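Side-chain contacts in STU0660 (Streptococcus thermophilus, PDB 3ZTH), which belongs to the large Csn2 proteins of CRISPR-mediated bacterial immunity, binds magnesium ions and probably also DNA: residues M90-G95 / T150-L155; A128-I133 / E141-N146; L244-E249 / G288-L293; R252-L257 / E262-V267. All coordinates share one frame; numbering follows the deposited sequence.

Interaction 1. Residues M90-G95 / T150-L155; sequences MEYKKG and TLDQLL
This contact lays a loop on the start of a capped helix: Tyr92, from the loop between helices 83-89 and 97-106, meets Asp152 and Leu155 of helix 151-157. Thr150 is the N-cap of that helix. Its OG1 accepts from Gln153 N at 3.1 Å.

The Tyr92 ring carries the contact on one face and at its hydroxyl end. Leu155 CB sits over the ring in a CH-pi contact, 3.6 Å from the centroid and only 7° off the normal. Leu155 CD1 adds apolar contact at Tyr92 CE1, 3.6 Å away. Tyr92 CG stands anti to the backbone N (chi1 -172°), and this sends the ring out of the loop toward the helix.

Arg103 of helix 97-106 backs the polar end. It salt-bridges Asp152 OD1 and also hydrogen-bonds Tyr92 OH, so hydroxyl and carboxylate share one positive partner. That charge would favour an ionised carboxylate. Met129 of the second subunit packs on Leu155, so the site borders a subunit interface.

Asp152 OD1 lies at the ring edge, in plane, and accepts from Tyr92 OH at 2.5 Å, a very short bond whose exact length is doubtful.

Interaction 2. Residues A128-I133 / E141-N146; sequences AMNRHI and EYHLEN
The amide of Asn130 and the ring of His143 meet with their planes 72° apart. They do not stack: Asn130 OD1 touches His143 CB at 3.2 Å and approaches the ring obliquely. The edge of the imidazole is instead lined by its own strand, with Glu141 CD and Glu145 OE2 both in the ring plane.

Asn130 lies near the end of helix 109-130, and the chain returns as strand 140-146. Asn130 CG stands anti to the carbonyl carbon (chi1 -70°), which carries the amide across to the strand. There OD1 accepts from Leu144 N at 3.3 Å. The donor lies in the carbonyl plane, and the N-H...O angle is 151°.

Apolar groups lie beside this bond. Met129, a selenomethionine, has its CG 4.2 Å from Leu144 CD1, and the Ile133 side chain also faces the strand.

Strand 140-146 forms an antiparallel ladder with a strand of the second subunit, so the sheet runs on across the interface. Tyr142 stacks there on Phe163 of the second subunit, and its OH bonds to Met90 O of that subunit.

Between the two segments the one hydrogen bond is rather long; Asn146 ND2 adds a bond to Glu123 further back on the helix. A side-chain amide, set among apolar groups, thus takes the place of a strand partner for one buried backbone N-H and joins the helix end to the intersubunit sheet.

Interaction 3. Residues L244-E249 / G288-L293; sequences LKIDEE and GFRMSL
Two kinds of interaction join Ile246 to helix 286-296: a polar one through its backbone and an apolar one through its side chain. In the polar one, Arg290 NH1 donates to Ile246 O at 2.7 Å. The donor lies in the carbonyl plane, but the bond is bent, with an N-H...O angle of 135°. The oxygen is tilted 26° out of the guanidinium plane. Arg290 reaches it because its chain bends at chi3 (61°), which brings NH1 round to the carbonyl oxygen.

Salt bridges hold the guanidinium. Glu294 OE2 takes NH1, and Glu287 OE2 takes NH2. Glu294 OE2 also accepts from Ile246 N, so both polar backbone atoms of Ile246 are gripped from one helix.

In the apolar contact, Ile246 and Leu293 cross at about a right angle. Ile246 CD1 meets Leu293 CG at 3.6 Å, and Ile246 CG2 lies 3.8 Å from Leu293 CD2. Thr297 also touches Ile246, and Met270 of helix 267-277 touches Leu293.

Charged side chains on two successive turns, with Leu293 beside them, therefore hold an extended loop segment. The loop joins strands 232-237 and 254-257 of the main sheet, which is consistent with a P-loop NTPase-like fold.

Interaction 4. Residues R252-L257 / E262-V267; sequences RFVNIL and EHLYDV
Val254 and Ile256 pack on Leu264 in the tight part of this contact. Val254 CG1 meets Leu264 CD1 at 3.8 Å, the two side chains crossing at a slant. Ile256 arrives at about a right angle, its CD1 3.9 Å from Leu264 CD2. Across the hairpin, then, CD1 of Leu264 meets Val254 and CD2 meets Ile256. Leu300 closes in on Ile256 from a neighbouring loop.

Backbone bonds run beside this group. Val254 O accepts from Leu264 N at 3.0 Å. Ile256 and Glu262 form an antiparallel hydrogen-bonded pair, with Ile256 N to Glu262 O at 2.8 Å and Glu262 N bonded in turn to Ile256 O. Asn255 and His263 form the next, non-hydrogen-bonded pair.

This is a beta hairpin of strands 254-257 and 261-263. Strand 261-263 is an outermost strand of the six-stranded mixed sheet within this chain. Strand 254-257 lies between it and strand 20-24, to which it runs parallel. Ile256 is about 7 Å from the magnesium ligand Gln26, side chain to side chain.

The other sheet face, with Asn255 and His263, is more polar. Asn255 OD1 touches His263 CB at 3.4 Å, but it accepts its hydrogen bond from Asn16 N. His263 CG sits between the backbone N and the carbonyl carbon (chi1 59°). This turns ND1 onto Leu264 O at 2.9 Å, from above the carbonyl plane.

Looser still is the partly exposed end at Arg252 and Asp266. The two side chains lie side by side there, their flat groups 57° apart. Their salt bridge includes a weak hydrogen bond, Arg252 NE to Asp266 OD1 at 3.3 Å.

How the interactions relate
From the N terminus, interaction 1 opens first, at 90-95. It closes at 150-155, and interaction 2 is nested within that loop. The long helix 109-130 runs out to interaction 2, strand 140-146 turns back, and helix 151-157 follows. The two centres lie about 30 Å apart, and both contacts touch the second subunit. Interactions 3 and 4 come later in the chain, on the opposite side of its centre. Interaction 4, the hairpin, is nested inside the loop that interaction 3 closes with helix 286-296. Their centres are about 11 Å apart. They touch directly, with Ile246 CD1 3.7 Å from Leu264 CD1, tying the hairpin and the helix to one apolar cluster beside the sheet.

Interaction 1. Residues M90-G95 / T150-L155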
# COMPACT_ATOMS: atom_id res chain seq x y z
N MSE A 90 -11.43 6.25 -23.64
CA MSE A 90 -12.70 6.95 -23.47
C MSE A 90 -13.17 7.03 -22.01
O MSE A 90 -14.25 7.54 -21.71
CB MSE A 90 -13.76 6.32 -24.37
CG MSE A 90 -13.43 6.56 -25.84
SE MSE A 90 -14.63 5.78 -27.12
CE MSE A 90 -15.97 7.19 -27.18
N GLU A 91 -12.34 6.52 -21.11
CA GLU A 91 -12.64 6.58 -19.69
C GLU A 91 -11.86 7.77 -19.13
O GLU A 91 -10.81 8.14 -19.66
CB GLU A 91 -12.21 5.28 -19.00
CG GLU A 91 -12.92 4.04 -19.53
CD GLU A 91 -12.39 2.75 -18.91
OE1 GLU A 91 -11.16 2.65 -18.70
OE2 GLU A 91 -13.20 1.83 -18.65
N TYR A 92 -12.39 8.39 -18.08
CA TYR A 92 -11.73 9.54 -17.49
C TYR A 92 -10.63 9.10 -16.52
O TYR A 92 -10.90 8.82 -15.36
CB TYR A 92 -12.75 10.41 -16.77
CG TYR A 92 -12.20 11.73 -16.28
CD1 TYR A 92 -12.18 12.84 -17.12
CD2 TYR A 92 -11.69 11.86 -14.99
CE1 TYR A 92 -11.66 14.06 -16.69
CE2 TYR A 92 -11.17 13.08 -14.54
CZ TYR A 92 -11.16 14.18 -15.40
OH TYR A 92 -10.68 15.40 -14.97
N LYS A 93 -9.41 9.03 -17.03
CA LYS A 93 -8.26 8.64 -16.22
C LYS A 93 -7.11 9.53 -16.62
O LYS A 93 -7.21 10.31 -17.57
CB LYS A 93 -7.86 7.19 -16.48
CG LYS A 93 -8.87 6.14 -16.07
CD LYS A 93 -8.40 4.77 -16.58
CE LYS A 93 -9.43 3.67 -16.37
NZ LYS A 93 -9.02 2.40 -17.03
N LYS A 94 -6.00 9.41 -15.90
CA LYS A 94 -4.82 10.21 -16.20
C LYS A 94 -4.31 9.95 -17.61
O LYS A 94 -4.01 8.81 -17.98
CB LYS A 94 -3.71 9.90 -15.20
CG LYS A 94 -2.37 10.52 -15.56
CD LYS A 94 -1.28 10.13 -14.58
CE LYS A 94 0.05 10.77 -14.95
NZ LYS A 94 1.08 10.55 -13.89
N GLY A 95 -4.22 11.01 -18.40
CA GLY A 95 -3.70 10.91 -19.75
C GLY A 95 -4.54 10.35 -20.89
O GLY A 95 -4.06 10.31 -22.03
N THR A 150 -14.03 19.56 -6.77
CA THR A 150 -13.55 20.01 -8.06
C THR A 150 -14.23 19.14 -9.11
O THR A 150 -14.64 18.02 -8.82
CB THR A 150 -12.03 19.85 -8.21
OG1 THR A 150 -11.69 18.46 -8.09
CG2 THR A 150 -11.30 20.65 -7.14
N LEU A 151 -14.36 19.66 -10.33
CA LEU A 151 -14.99 18.89 -11.39
C LEU A 151 -14.12 17.69 -11.71
O LEU A 151 -14.62 16.58 -11.89
CB LEU A 151 -15.20 19.78 -12.61
CG LEU A 151 -16.21 20.90 -12.27
CD1 LEU A 151 -16.21 21.99 -13.32
CD2 LEU A 151 -17.59 20.27 -12.11
N ASP A 152 -12.80 17.90 -11.76
CA ASP A 152 -11.89 16.80 -12.02
C ASP A 152 -12.21 15.67 -11.06
O ASP A 152 -12.22 14.50 -11.43
CB ASP A 152 -10.44 17.23 -11.81
CG ASP A 152 -9.49 16.04 -11.83
OD1 ASP A 152 -9.28 15.46 -12.92
OD2 ASP A 152 -8.97 15.68 -10.76
N GLN A 153 -12.48 16.03 -9.81
CA GLN A 153 -12.81 15.05 -8.78
C GLN A 153 -14.14 14.37 -9.07
O GLN A 153 -14.26 13.15 -8.96
CB GLN A 153 -12.87 15.74 -7.42
CG GLN A 153 -13.26 14.82 -6.29
CD GLN A 153 -13.18 15.51 -4.95
OE1 GLN A 153 -13.58 14.94 -3.93
NE2 GLN A 153 -12.67 16.74 -4.94
N LEU A 154 -15.14 15.16 -9.45
CA LEU A 154 -16.45 14.61 -9.78
C LEU A 154 -16.37 13.66 -10.97
O LEU A 154 -16.95 12.56 -10.95
CB LEU A 154 -17.43 15.74 -10.13
CG LEU A 154 -18.32 16.29 -9.01
CD1 LEU A 154 -19.36 17.21 -9.62
CD2 LEU A 154 -19.00 15.15 -8.26
N LEU A 155 -15.67 14.08 -12.02
CA LEU A 155 -15.52 13.25 -13.21
C LEU A 155 -14.80 11.96 -12.88
O LEU A 155 -15.06 10.92 -13.48
CB LEU A 155 -14.75 14.02 -14.29
CG LEU A 155 -15.50 15.17 -14.95
CD1 LEU A 155 -14.61 15.89 -15.94
CD2 LEU A 155 -16.73 14.63 -15.64

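Interaction 2. Residues A128-I133 / E141-N146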
# COMPACT_ATOMS: atom_id res chain seq x y z
N ALA A 128 -23.46 22.48 9.94
CA ALA A 128 -24.46 21.71 10.67
C ALA A 128 -23.80 20.56 11.42
O ALA A 128 -24.33 20.05 12.41
CB ALA A 128 -25.49 21.17 9.71
N MSE A 129 -22.64 20.17 10.94
CA MSE A 129 -21.89 19.07 11.53
C MSE A 129 -21.04 19.56 12.70
O MSE A 129 -20.90 18.86 13.71
CB MSE A 129 -21.01 18.46 10.45
CG MSE A 129 -20.52 17.09 10.75
SE MSE A 129 -20.43 16.10 9.10
CE MSE A 129 -21.93 14.91 9.40
N ASN A 130 -20.48 20.76 12.57
CA ASN A 130 -19.67 21.31 13.64
C ASN A 130 -20.55 21.73 14.81
O ASN A 130 -20.08 21.79 15.94
CB ASN A 130 -18.88 22.51 13.14
CG ASN A 130 -17.79 22.11 12.17
OD1 ASN A 130 -16.99 21.23 12.47
ND2 ASN A 130 -17.76 22.76 11.02
N ARG A 131 -21.82 22.01 14.53
CA ARG A 131 -22.75 22.40 15.58
C ARG A 131 -23.02 21.25 16.53
O ARG A 131 -23.38 21.46 17.68
CB ARG A 131 -24.08 22.89 14.99
CG ARG A 131 -24.06 24.33 14.48
CD ARG A 131 -25.48 24.89 14.39
NE ARG A 131 -26.32 24.12 13.49
CZ ARG A 131 -26.31 24.23 12.16
NH1 ARG A 131 -25.50 25.09 11.56
NH2 ARG A 131 -27.12 23.47 11.43
N HIS A 132 -22.85 20.02 16.05
CA HIS A 132 -23.08 18.87 16.90
C HIS A 132 -21.81 18.36 17.55
O HIS A 132 -21.85 17.65 18.56
CB HIS A 132 -23.79 17.76 16.13
CG HIS A 132 -25.29 17.87 16.17
ND1 HIS A 132 -25.98 18.90 15.58
CD2 HIS A 132 -26.22 17.09 16.77
CE1 HIS A 132 -27.27 18.76 15.81
NE2 HIS A 132 -27.44 17.67 16.54
N ILE A 133 -20.66 18.71 16.98
CA ILE A 133 -19.38 18.31 17.54
C ILE A 133 -18.70 19.58 18.02
O ILE A 133 -17.68 20.02 17.48
CB ILE A 133 -18.51 17.63 16.49
CG1 ILE A 133 -19.27 16.44 15.89
CG2 ILE A 133 -17.20 17.18 17.13
CD1 ILE A 133 -18.60 15.84 14.67
N GLU A 141 -10.30 24.86 19.37
CA GLU A 141 -11.49 24.25 18.80
C GLU A 141 -11.07 23.08 17.91
O GLU A 141 -10.07 23.16 17.19
CB GLU A 141 -12.30 25.26 17.97
CG GLU A 141 -13.45 24.62 17.20
CD GLU A 141 -14.33 25.62 16.45
OE1 GLU A 141 -13.79 26.46 15.69
OE2 GLU A 141 -15.57 25.57 16.62
N TYR A 142 -11.84 22.00 17.99
CA TYR A 142 -11.59 20.82 17.18
C TYR A 142 -12.78 20.69 16.24
O TYR A 142 -13.91 20.53 16.69
CB TYR A 142 -11.48 19.57 18.05
CG TYR A 142 -11.16 18.30 17.28
CD1 TYR A 142 -10.00 18.21 16.50
CD2 TYR A 142 -11.97 17.18 17.39
CE1 TYR A 142 -9.66 17.01 15.86
CE2 TYR A 142 -11.64 15.97 16.76
CZ TYR A 142 -10.48 15.89 16.00
OH TYR A 142 -10.15 14.69 15.40
N HIS A 143 -12.52 20.77 14.95
CA HIS A 143 -13.60 20.70 13.97
C HIS A 143 -13.15 20.16 12.62
O HIS A 143 -11.96 20.07 12.32
CB HIS A 143 -14.16 22.10 13.76
CG HIS A 143 -13.12 23.09 13.36
ND1 HIS A 143 -12.26 22.87 12.31
CD2 HIS A 143 -12.76 24.28 13.90
CE1 HIS A 143 -11.40 23.87 12.22
NE2 HIS A 143 -11.69 24.74 13.17
N LEU A 144 -14.14 19.81 11.81
CA LEU A 144 -13.89 19.29 10.48
C LEU A 144 -13.84 20.44 9.48
O LEU A 144 -14.65 21.36 9.53
CB LEU A 144 -15.01 18.32 10.10
CG LEU A 144 -15.08 17.07 10.97
CD1 LEU A 144 -16.38 16.34 10.74
CD2 LEU A 144 -13.90 16.16 10.65
N GLU A 145 -12.84 20.41 8.60
CA GLU A 145 -12.71 21.43 7.57
C GLU A 145 -12.99 20.72 6.25
O GLU A 145 -12.64 19.55 6.08
CB GLU A 145 -11.31 22.03 7.58
CG GLU A 145 -11.13 23.12 8.63
CD GLU A 145 -9.69 23.55 8.81
OE1 GLU A 145 -9.00 23.79 7.80
OE2 GLU A 145 -9.25 23.65 9.98
N ASN A 146 -13.64 21.41 5.33
CA ASN A 146 -13.95 20.78 4.06
C ASN A 146 -13.03 21.20 2.94
O ASN A 146 -12.63 22.36 2.84
CB ASN A 146 -15.39 21.06 3.67
CG ASN A 146 -15.65 22.51 3.41
OD1 ASN A 146 -15.04 23.11 2.52
ND2 ASN A 146 -16.55 23.11 4.18

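Interaction 3. Residues L244-E249 / G288-L293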
# COMPACT_ATOMS: atom_id res chain seq x y z
N LEU A 244 -4.43 -2.54 -46.89
CA LEU A 244 -3.47 -1.51 -47.28
C LEU A 244 -4.12 -0.59 -48.32
O LEU A 244 -4.65 -1.06 -49.32
CB LEU A 244 -2.23 -2.17 -47.87
CG LEU A 244 -1.11 -1.25 -48.35
CD1 LEU A 244 -0.54 -0.46 -47.17
CD2 LEU A 244 -0.03 -2.10 -49.03
N LYS A 245 -4.07 0.72 -48.09
CA LYS A 245 -4.65 1.69 -49.02
C LYS A 245 -3.52 2.51 -49.64
O LYS A 245 -2.75 3.14 -48.93
CB LYS A 245 -5.61 2.65 -48.29
CG LYS A 245 -6.76 1.98 -47.57
CD LYS A 245 -7.65 1.19 -48.53
CE LYS A 245 -8.69 0.37 -47.78
NZ LYS A 245 -9.54 -0.46 -48.69
N ILE A 246 -3.44 2.50 -50.97
CA ILE A 246 -2.40 3.26 -51.66
C ILE A 246 -2.98 4.34 -52.58
O ILE A 246 -3.87 4.06 -53.38
CB ILE A 246 -1.51 2.33 -52.53
CG1 ILE A 246 -0.68 1.41 -51.62
CG2 ILE A 246 -0.60 3.15 -53.42
CD1 ILE A 246 0.23 0.46 -52.37
N ASP A 247 -2.50 5.57 -52.43
CA ASP A 247 -2.91 6.68 -53.28
C ASP A 247 -1.71 7.60 -53.47
O ASP A 247 -0.65 7.36 -52.88
CB ASP A 247 -4.10 7.46 -52.68
CG ASP A 247 -3.78 8.11 -51.34
OD1 ASP A 247 -2.71 8.74 -51.21
OD2 ASP A 247 -4.62 8.01 -50.41
N GLU A 248 -1.86 8.65 -54.28
CA GLU A 248 -0.75 9.57 -54.53
C GLU A 248 -0.18 10.24 -53.29
O GLU A 248 1.02 10.45 -53.19
CB GLU A 248 -1.16 10.66 -55.54
CG GLU A 248 -0.83 10.34 -57.00
CD GLU A 248 0.67 10.06 -57.24
OE1 GLU A 248 1.45 10.00 -56.26
OE2 GLU A 248 1.05 9.89 -58.42
N GLU A 249 -1.05 10.56 -52.34
CA GLU A 249 -0.61 11.24 -51.13
C GLU A 249 0.15 10.40 -50.12
O GLU A 249 1.20 10.83 -49.63
CB GLU A 249 -1.82 11.87 -50.43
CG GLU A 249 -2.60 12.80 -51.34
CD GLU A 249 -1.69 13.74 -52.12
OE1 GLU A 249 -0.96 14.53 -51.47
OE2 GLU A 249 -1.70 13.69 -53.37
N GLY A 288 -5.78 0.05 -62.42
CA GLY A 288 -5.50 -1.37 -62.35
C GLY A 288 -4.12 -1.59 -61.75
O GLY A 288 -3.86 -2.57 -61.05
N PHE A 289 -3.22 -0.66 -62.04
CA PHE A 289 -1.87 -0.75 -61.51
C PHE A 289 -1.90 -0.47 -60.02
O PHE A 289 -1.29 -1.18 -59.23
CB PHE A 289 -0.96 0.26 -62.20
CG PHE A 289 0.36 0.43 -61.52
CD1 PHE A 289 1.30 -0.60 -61.53
CD2 PHE A 289 0.64 1.59 -60.81
CE1 PHE A 289 2.50 -0.48 -60.84
CE2 PHE A 289 1.85 1.72 -60.11
CZ PHE A 289 2.78 0.68 -60.13
N ARG A 290 -2.60 0.59 -59.65
CA ARG A 290 -2.70 1.00 -58.26
C ARG A 290 -3.21 -0.13 -57.38
O ARG A 290 -2.75 -0.34 -56.26
CB ARG A 290 -3.61 2.22 -58.16
CG ARG A 290 -3.47 2.99 -56.88
CD ARG A 290 -4.60 3.98 -56.77
NE ARG A 290 -5.89 3.29 -56.75
CZ ARG A 290 -6.33 2.53 -55.75
NH1 ARG A 290 -5.58 2.36 -54.67
NH2 ARG A 290 -7.51 1.95 -55.82
N MSE A 291 -4.18 -0.88 -57.90
CA MSE A 291 -4.74 -2.00 -57.16
C MSE A 291 -3.79 -3.18 -57.11
O MSE A 291 -3.71 -3.88 -56.11
CB MSE A 291 -6.05 -2.42 -57.78
CG MSE A 291 -7.17 -1.48 -57.46
SE MSE A 291 -8.81 -2.34 -57.88
CE MSE A 291 -8.78 -2.10 -59.82
N SER A 292 -3.08 -3.40 -58.21
CA SER A 292 -2.13 -4.48 -58.27
C SER A 292 -1.05 -4.17 -57.24
O SER A 292 -0.55 -5.06 -56.54
CB SER A 292 -1.52 -4.56 -59.68
OG SER A 292 -0.58 -5.61 -59.76
N LEU A 293 -0.72 -2.88 -57.13
CA LEU A 293 0.29 -2.40 -56.19
C LEU A 293 -0.16 -2.60 -54.73
O LEU A 293 0.66 -2.87 -53.84
CB LEU A 293 0.57 -0.93 -56.46
CG LEU A 293 1.60 -0.19 -55.59
CD1 LEU A 293 3.02 -0.78 -55.78
CD2 LEU A 293 1.56 1.28 -55.97

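Interaction 4. Residues R252-L257 / E262-V267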
# COMPACT_ATOMS: atom_id res chain seq x y z
N ARG A 252 4.39 7.28 -50.50
CA ARG A 252 5.74 7.32 -49.96
C ARG A 252 5.84 6.91 -48.49
O ARG A 252 6.92 6.60 -48.00
CB ARG A 252 6.32 8.73 -50.15
CG ARG A 252 6.68 9.05 -51.60
CD ARG A 252 7.24 10.47 -51.77
NE ARG A 252 6.23 11.50 -51.51
CZ ARG A 252 6.23 12.32 -50.47
NH1 ARG A 252 7.21 12.25 -49.56
NH2 ARG A 252 5.26 13.22 -50.32
N PHE A 253 4.71 6.90 -47.80
CA PHE A 253 4.73 6.54 -46.39
C PHE A 253 4.33 5.10 -46.12
O PHE A 253 4.06 4.71 -44.98
CB PHE A 253 3.86 7.54 -45.63
CG PHE A 253 4.21 8.95 -45.94
CD1 PHE A 253 5.51 9.42 -45.70
CD2 PHE A 253 3.30 9.80 -46.56
CE1 PHE A 253 5.89 10.70 -46.09
CE2 PHE A 253 3.67 11.09 -46.95
CZ PHE A 253 4.97 11.54 -46.72
N VAL A 254 4.30 4.31 -47.19
CA VAL A 254 4.01 2.89 -47.08
C VAL A 254 5.38 2.28 -46.92
O VAL A 254 6.18 2.28 -47.85
CB VAL A 254 3.36 2.34 -48.34
CG1 VAL A 254 3.30 0.83 -48.27
CG2 VAL A 254 1.96 2.92 -48.50
N ASN A 255 5.67 1.78 -45.72
CA ASN A 255 6.96 1.18 -45.44
C ASN A 255 6.89 -0.35 -45.49
O ASN A 255 6.11 -0.97 -44.77
CB ASN A 255 7.45 1.65 -44.07
CG ASN A 255 7.82 3.13 -44.06
OD1 ASN A 255 8.93 3.52 -44.45
ND2 ASN A 255 6.88 3.97 -43.65
N ILE A 256 7.72 -0.94 -46.34
CA ILE A 256 7.76 -2.38 -46.49
C ILE A 256 8.88 -2.94 -45.62
O ILE A 256 10.04 -2.59 -45.81
CB ILE A 256 8.05 -2.79 -47.95
CG1 ILE A 256 7.14 -2.02 -48.90
CG2 ILE A 256 7.86 -4.30 -48.12
CD1 ILE A 256 7.47 -2.24 -50.36
N LEU A 257 8.52 -3.78 -44.66
CA LEU A 257 9.49 -4.40 -43.77
C LEU A 257 9.55 -5.90 -44.01
O LEU A 257 8.77 -6.66 -43.43
CB LEU A 257 9.12 -4.12 -42.31
CG LEU A 257 9.90 -2.99 -41.62
CD1 LEU A 257 9.73 -1.71 -42.43
CD2 LEU A 257 9.41 -2.80 -40.18
N GLU A 262 12.34 -0.84 -47.20
CA GLU A 262 12.23 0.21 -48.21
C GLU A 262 10.84 0.81 -48.10
O GLU A 262 9.92 0.16 -47.60
CB GLU A 262 12.38 -0.36 -49.62
CG GLU A 262 13.62 -1.21 -49.88
CD GLU A 262 14.91 -0.40 -50.06
OE1 GLU A 262 14.85 0.86 -50.06
OE2 GLU A 262 15.98 -1.03 -50.21
N HIS A 263 10.67 2.04 -48.56
CA HIS A 263 9.35 2.64 -48.57
C HIS A 263 9.02 2.85 -50.04
O HIS A 263 9.93 2.97 -50.87
CB HIS A 263 9.30 3.95 -47.78
CG HIS A 263 10.24 5.00 -48.27
ND1 HIS A 263 10.10 5.61 -49.50
CD2 HIS A 263 11.30 5.60 -47.67
CE1 HIS A 263 11.03 6.54 -49.63
NE2 HIS A 263 11.77 6.56 -48.54
N LEU A 264 7.73 2.84 -50.39
CA LEU A 264 7.34 3.02 -51.79
C LEU A 264 7.67 4.43 -52.27
O LEU A 264 7.96 5.33 -51.47
CB LEU A 264 5.84 2.78 -51.97
CG LEU A 264 5.30 1.35 -51.79
CD1 LEU A 264 3.79 1.34 -52.02
CD2 LEU A 264 5.99 0.41 -52.75
N TYR A 265 7.65 4.59 -53.59
CA TYR A 265 7.92 5.87 -54.24
C TYR A 265 6.55 6.46 -54.58
O TYR A 265 5.52 5.94 -54.15
CB TYR A 265 8.70 5.67 -55.54
CG TYR A 265 10.03 4.96 -55.42
CD1 TYR A 265 11.11 5.55 -54.73
CD2 TYR A 265 10.25 3.74 -56.04
CE1 TYR A 265 12.36 4.93 -54.68
CE2 TYR A 265 11.49 3.10 -56.00
CZ TYR A 265 12.54 3.71 -55.32
OH TYR A 265 13.78 3.08 -55.33
N ASP A 266 6.53 7.54 -55.36
CA ASP A 266 5.27 8.12 -55.78
C ASP A 266 4.66 7.13 -56.76
O ASP A 266 5.39 6.44 -57.48
CB ASP A 266 5.48 9.47 -56.47
CG ASP A 266 5.95 10.55 -55.52
OD1 ASP A 266 5.20 10.89 -54.57
OD2 ASP A 266 7.08 11.06 -55.71
N VAL A 267 3.33 7.07 -56.78
CA VAL A 267 2.61 6.16 -57.66
C VAL A 267 2.84 6.41 -59.15
O VAL A 267 3.10 5.47 -59.91
CB VAL A 267 1.09 6.23 -57.38
CG1 VAL A 267 0.35 5.17 -58.17
CG2 VAL A 267 0.84 6.07 -55.88